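Local coordinates for protein structure-specific endonuclease subunit SLX4 (Thielavia terrestris, PDB 6SEI) that probably serves as the regulatory subunit of the SLX1-SLX4 structure-specific endonuclease, which resolves branched DNA during repair and recombination, here as its helical Slx4 endonuclease family domain, at residues 45-56 against 82-93. Residues are numbered along the deposited sequence; the frame is centred on the assembly and turned at random.
Sequences MLMYDPIILEDL and WCESKSVCCLWR
Strands 51-52 and 90-91 form a two-stranded parallel sheet in the otherwise helical domain of SLX4, and three backbone hydrogen bonds define the pairing. Ile51 N donates to Cys89 O (2.8 Å), Leu91 N donates to Ile51 O, and Leu53 N, in the first turn of helix 53-67, donates to Leu91 O at 3.0 Å, almost in line with its C=O. On the face carrying Ile51 and Cys90, Ile51 CG1 and Met45 CG both rest on Val88 CG1; Val88 has CG1 anti to its backbone N (chi1 177°), which brings that methyl against both. Met45 SD reaches the edge of the Trp82 ring, 4.0 Å from CZ3, a Met-aromatic contact near the ring plane, while Trp82 NE1 is hydrogen-bonded to Thr24 OG1 of helix 12-29. On the face of Ile52 and Leu91, Leu91 spreads its branches, CD2 against Pro50 CB and CD1 against Ile52 CG1. Leu53 CD1 sits over the Trp92 six-membered ring, 3.7 Å from its centroid and 14° off the normal, a CH-pi contact. Bent at chi2 (89°), Glu54 brings OE1 to Arg93 N at 3.2 Å through its syn lone pair, while OE2 lies at the Trp92 ring edge. Arg93 NH1 also forms a salt bridge to Asp55 OD1, modelled too short to trust in detail, with Glu54 OE1 over one guanidinium face. Replacing Glu54 by alanine is likely to leave Arg93 N without its carboxylate acceptor and the guanidinium without that negative charge. The short parallel pair ties the start of helix 53-67 to the chain following helix 76-85 within the Slx4 endonuclease family domain, of the helix-turn-helix clan.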
loop_
_atom_site.group_PDB
_atom_site.type_symbol
_atom_site.label_atom_id
_atom_site.label_comp_id
_atom_site.label_asym_id
_atom_site.label_seq_id
_atom_site.Cartn_x
_atom_site.Cartn_y
_atom_site.Cartn_z
ATOM N N MET B 45 -29.499 -27.683 17.847
ATOM C CA MET B 45 -28.772 -26.603 17.191
ATOM C C MET B 45 -28.651 -25.387 18.097
ATOM O O MET B 45 -27.577 -24.782 18.190
ATOM C CB MET B 45 -29.463 -26.235 15.880
ATOM C CG MET B 45 -29.555 -27.396 14.914
ATOM S SD MET B 45 -30.627 -27.095 13.502
ATOM C CE MET B 45 -30.756 -28.751 12.834
ATOM N N LEU B 46 -29.737 -25.018 18.782
ATOM C CA LEU B 46 -29.691 -23.866 19.678
ATOM C C LEU B 46 -28.672 -24.058 20.793
ATOM O O LEU B 46 -28.093 -23.079 21.276
ATOM C CB LEU B 46 -31.075 -23.603 20.269
ATOM C CG LEU B 46 -32.141 -23.147 19.274
ATOM C CD1 LEU B 46 -33.483 -22.978 19.968
ATOM C CD2 LEU B 46 -31.714 -21.857 18.600
ATOM N N MET B 47 -28.436 -25.298 21.213
ATOM C CA MET B 47 -27.450 -25.596 22.242
ATOM C C MET B 47 -26.085 -25.947 21.665
ATOM O O MET B 47 -25.212 -26.405 22.409
ATOM C CB MET B 47 -27.947 -26.740 23.132
ATOM C CG MET B 47 -29.247 -26.442 23.858
ATOM S SD MET B 47 -29.704 -27.747 25.018
ATOM C CE MET B 47 -30.073 -29.083 23.883
ATOM N N TYR B 48 -25.891 -25.748 20.359
ATOM C CA TYR B 48 -24.631 -26.027 19.662
ATOM C C TYR B 48 -24.229 -27.499 19.740
ATOM O O TYR B 48 -23.038 -27.821 19.748
ATOM C CB TYR B 48 -23.481 -25.160 20.179
ATOM C CG TYR B 48 -23.774 -23.685 20.325
ATOM C CD1 TYR B 48 -23.878 -22.857 19.212
ATOM C CD2 TYR B 48 -23.915 -23.114 21.583
ATOM C CE1 TYR B 48 -24.133 -21.501 19.353
ATOM C CE2 TYR B 48 -24.166 -21.766 21.733
ATOM C CZ TYR B 48 -24.276 -20.964 20.621
ATOM O OH TYR B 48 -24.530 -19.622 20.789
ATOM N N ASP B 49 -25.194 -28.407 19.801
ATOM C CA ASP B 49 -24.876 -29.816 19.610
ATOM C C ASP B 49 -24.284 -29.996 18.216
ATOM O O ASP B 49 -24.914 -29.581 17.231
ATOM C CB ASP B 49 -26.118 -30.696 19.754
ATOM C CG ASP B 49 -26.579 -30.853 21.195
ATOM O OD1 ASP B 49 -25.776 -30.633 22.129
ATOM O OD2 ASP B 49 -27.761 -31.212 21.390
ATOM N N PRO B 50 -23.088 -30.569 18.080
ATOM C CA PRO B 50 -22.585 -30.903 16.739
ATOM C C PRO B 50 -23.540 -31.856 16.035
ATOM O O PRO B 50 -23.853 -32.937 16.542
ATOM C CB PRO B 50 -21.226 -31.556 17.017
ATOM C CG PRO B 50 -20.814 -31.013 18.335
ATOM C CD PRO B 50 -22.088 -30.850 19.125
ATOM N N ILE B 51 -24.006 -31.441 14.861
ATOM C CA ILE B 51 -25.109 -32.104 14.172
ATOM C C ILE B 51 -24.552 -33.210 13.285
ATOM O O ILE B 51 -23.851 -32.944 12.305
ATOM C CB ILE B 51 -25.931 -31.101 13.355
ATOM C CG1 ILE B 51 -26.539 -30.044 14.277
ATOM C CG2 ILE B 51 -27.014 -31.812 12.560
ATOM C CD1 ILE B 51 -27.338 -30.621 15.421
ATOM N N ILE B 52 -24.867 -34.459 13.621
ATOM C CA ILE B 52 -24.504 -35.567 12.748
ATOM C C ILE B 52 -25.421 -35.530 11.531
ATOM O O ILE B 52 -26.646 -35.657 11.654
ATOM C CB ILE B 52 -24.586 -36.906 13.491
ATOM C CG1 ILE B 52 -23.386 -37.053 14.430
ATOM C CG2 ILE B 52 -24.629 -38.059 12.502
ATOM C CD1 ILE B 52 -23.629 -37.984 15.595
ATOM N N LEU B 53 -24.824 -35.350 10.350
ATOM C CA LEU B 53 -25.589 -34.996 9.156
ATOM C C LEU B 53 -26.548 -36.106 8.745
ATOM O O LEU B 53 -27.740 -35.859 8.540
ATOM C CB LEU B 53 -24.635 -34.656 8.013
ATOM C CG LEU B 53 -23.861 -33.353 8.198
ATOM C CD1 LEU B 53 -22.578 -33.358 7.394
ATOM C CD2 LEU B 53 -24.740 -32.169 7.823
ATOM N N GLU B 54 -26.050 -37.336 8.611
ATOM C CA GLU B 54 -26.912 -38.424 8.163
ATOM C C GLU B 54 -28.057 -38.687 9.130
ATOM O O GLU B 54 -29.060 -39.290 8.737
ATOM C CB GLU B 54 -26.091 -39.699 7.957
ATOM C CG GLU B 54 -24.881 -39.518 7.046
ATOM C CD GLU B 54 -23.632 -39.108 7.809
ATOM O OE1 GLU B 54 -23.751 -38.742 8.999
ATOM O OE2 GLU B 54 -22.531 -39.157 7.219
ATOM N N ASP B 55 -27.935 -38.242 10.381
ATOM C CA ASP B 55 -29.035 -38.354 11.331
ATOM C C ASP B 55 -30.123 -37.327 11.041
ATOM O O ASP B 55 -31.300 -37.680 10.911
ATOM C CB ASP B 55 -28.512 -38.196 12.756
ATOM C CG ASP B 55 -27.778 -39.422 13.242
ATOM O OD1 ASP B 55 -27.856 -40.467 12.562
ATOM O OD2 ASP B 55 -27.123 -39.345 14.301
ATOM N N LEU B 56 -29.750 -36.048 10.946
ATOM C CA LEU B 56 -30.728 -35.035 10.563
ATOM C C LEU B 56 -31.226 -35.267 9.142
ATOM O O LEU B 56 -32.410 -35.055 8.850
ATOM C CB LEU B 56 -30.127 -33.635 10.698
ATOM C CG LEU B 56 -31.051 -32.495 10.254
ATOM C CD1 LEU B 56 -32.241 -32.368 11.195
ATOM C CD2 LEU B 56 -30.299 -31.179 10.147
ATOM N N TRP B 82 -26.879 -26.414 4.122
ATOM C CA TRP B 82 -27.836 -25.659 4.927
ATOM C C TRP B 82 -27.260 -25.320 6.294
ATOM O O TRP B 82 -27.355 -24.177 6.754
ATOM C CB TRP B 82 -29.137 -26.451 5.078
ATOM C CG TRP B 82 -30.193 -25.732 5.874
ATOM C CD1 TRP B 82 -31.117 -24.843 5.399
ATOM C CD2 TRP B 82 -30.429 -25.838 7.287
ATOM N NE1 TRP B 82 -31.912 -24.390 6.427
ATOM C CE2 TRP B 82 -31.510 -24.984 7.595
ATOM C CE3 TRP B 82 -29.832 -26.569 8.319
ATOM C CZ2 TRP B 82 -32.004 -24.847 8.888
ATOM C CZ3 TRP B 82 -30.325 -26.429 9.603
ATOM C CH2 TRP B 82 -31.402 -25.577 9.876
ATOM N N CYS B 83 -26.651 -26.306 6.959
ATOM C CA CYS B 83 -26.086 -26.070 8.283
ATOM C C CYS B 83 -25.006 -24.999 8.235
ATOM O O CYS B 83 -24.985 -24.081 9.062
ATOM C CB CYS B 83 -25.512 -27.367 8.849
ATOM S SG CYS B 83 -26.738 -28.592 9.329
ATOM N N GLU B 84 -24.096 -25.104 7.264
ATOM C CA GLU B 84 -23.015 -24.132 7.161
ATOM C C GLU B 84 -23.553 -22.741 6.866
ATOM O O GLU B 84 -23.024 -21.744 7.368
ATOM C CB GLU B 84 -22.026 -24.571 6.091
ATOM C CG GLU B 84 -21.443 -25.938 6.355
ATOM C CD GLU B 84 -20.184 -26.184 5.567
ATOM O OE1 GLU B 84 -20.063 -25.618 4.457
ATOM O OE2 GLU B 84 -19.314 -26.935 6.060
ATOM N N SER B 85 -24.610 -22.651 6.057
ATOM C CA SER B 85 -25.245 -21.359 5.837
ATOM C C SER B 85 -25.881 -20.808 7.107
ATOM O O SER B 85 -26.044 -19.588 7.219
ATOM C CB SER B 85 -26.286 -21.467 4.716
ATOM O OG SER B 85 -27.506 -22.015 5.178
ATOM N N LYS B 86 -26.211 -21.667 8.076
ATOM C CA LYS B 86 -26.889 -21.260 9.302
ATOM C C LYS B 86 -25.959 -21.142 10.503
ATOM O O LYS B 86 -26.446 -20.920 11.618
ATOM C CB LYS B 86 -28.009 -22.250 9.648
ATOM C CG LYS B 86 -29.116 -22.357 8.624
ATOM C CD LYS B 86 -29.828 -21.040 8.434
ATOM C CE LYS B 86 -31.042 -21.217 7.549
ATOM N NZ LYS B 86 -31.309 -19.991 6.752
ATOM N N SER B 87 -24.649 -21.296 10.311
ATOM C CA SER B 87 -23.653 -21.399 11.378
ATOM C C SER B 87 -23.877 -22.609 12.274
ATOM O O SER B 87 -23.246 -22.717 13.334
ATOM C CB SER B 87 -23.590 -20.125 12.234
ATOM O OG SER B 87 -22.576 -19.255 11.767
ATOM N N VAL B 88 -24.755 -23.524 11.875
ATOM C CA VAL B 88 -25.000 -24.741 12.637
ATOM C C VAL B 88 -23.841 -25.702 12.396
ATOM O O VAL B 88 -23.571 -26.098 11.257
ATOM C CB VAL B 88 -26.346 -25.372 12.258
ATOM C CG1 VAL B 88 -26.553 -26.673 13.009
ATOM C CG2 VAL B 88 -27.481 -24.402 12.556
ATOM N N CYS B 89 -23.147 -26.058 13.471
ATOM C CA CYS B 89 -21.986 -26.932 13.402
ATOM C C CYS B 89 -22.415 -28.374 13.165
ATOM O O CYS B 89 -23.252 -28.908 13.901
ATOM C CB CYS B 89 -21.194 -26.812 14.704
ATOM S SG CYS B 89 -19.886 -28.015 14.979
ATOM N N CYS B 90 -21.820 -29.010 12.155
ATOM C CA CYS B 90 -22.198 -30.360 11.766
ATOM C C CYS B 90 -20.958 -31.206 11.496
ATOM O O CYS B 90 -19.829 -30.711 11.465
ATOM C CB CYS B 90 -23.114 -30.348 10.535
ATOM S SG CYS B 90 -22.511 -29.323 9.183
ATOM N N LEU B 91 -21.185 -32.506 11.303
ATOM C CA LEU B 91 -20.108 -33.439 11.000
ATOM C C LEU B 91 -20.678 -34.661 10.288
ATOM O O LEU B 91 -21.877 -34.944 10.354
ATOM C CB LEU B 91 -19.360 -33.859 12.270
ATOM C CG LEU B 91 -20.180 -34.568 13.351
ATOM C CD1 LEU B 91 -19.962 -36.076 13.314
ATOM C CD2 LEU B 91 -19.849 -34.015 14.727
ATOM N N TRP B 92 -19.792 -35.376 9.599
ATOM C CA TRP B 92 -20.122 -36.664 9.010
ATOM C C TRP B 92 -19.875 -37.768 10.027
ATOM O O TRP B 92 -18.897 -37.727 10.779
ATOM C CB TRP B 92 -19.285 -36.927 7.759
ATOM C CG TRP B 92 -19.466 -35.924 6.673
ATOM C CD1 TRP B 92 -18.651 -34.870 6.388
ATOM C CD2 TRP B 92 -20.525 -35.884 5.709
ATOM N NE1 TRP B 92 -19.138 -34.173 5.311
ATOM C CE2 TRP B 92 -20.290 -34.774 4.877
ATOM C CE3 TRP B 92 -21.653 -36.678 5.474
ATOM C CZ2 TRP B 92 -21.140 -34.437 3.825
ATOM C CZ3 TRP B 92 -22.495 -36.341 4.430
ATOM C CH2 TRP B 92 -22.234 -35.230 3.618
ATOM N N ARG B 93 -20.758 -38.759 10.041
ATOM C CA ARG B 93 -20.618 -39.883 10.957
ATOM C C ARG B 93 -19.502 -40.823 10.507
ATOM O O ARG B 93 -18.497 -40.993 11.200
ATOM C CB ARG B 93 -21.936 -40.648 11.072
ATOM C CG ARG B 93 -21.891 -41.817 12.037
ATOM C CD ARG B 93 -23.274 -42.392 12.250
ATOM N NE ARG B 93 -23.970 -42.590 10.983
ATOM C CZ ARG B 93 -25.242 -42.266 10.776
ATOM N NH1 ARG B 93 -25.954 -41.728 11.759
ATOM N NH2 ARG B 93 -25.800 -42.481 9.591
#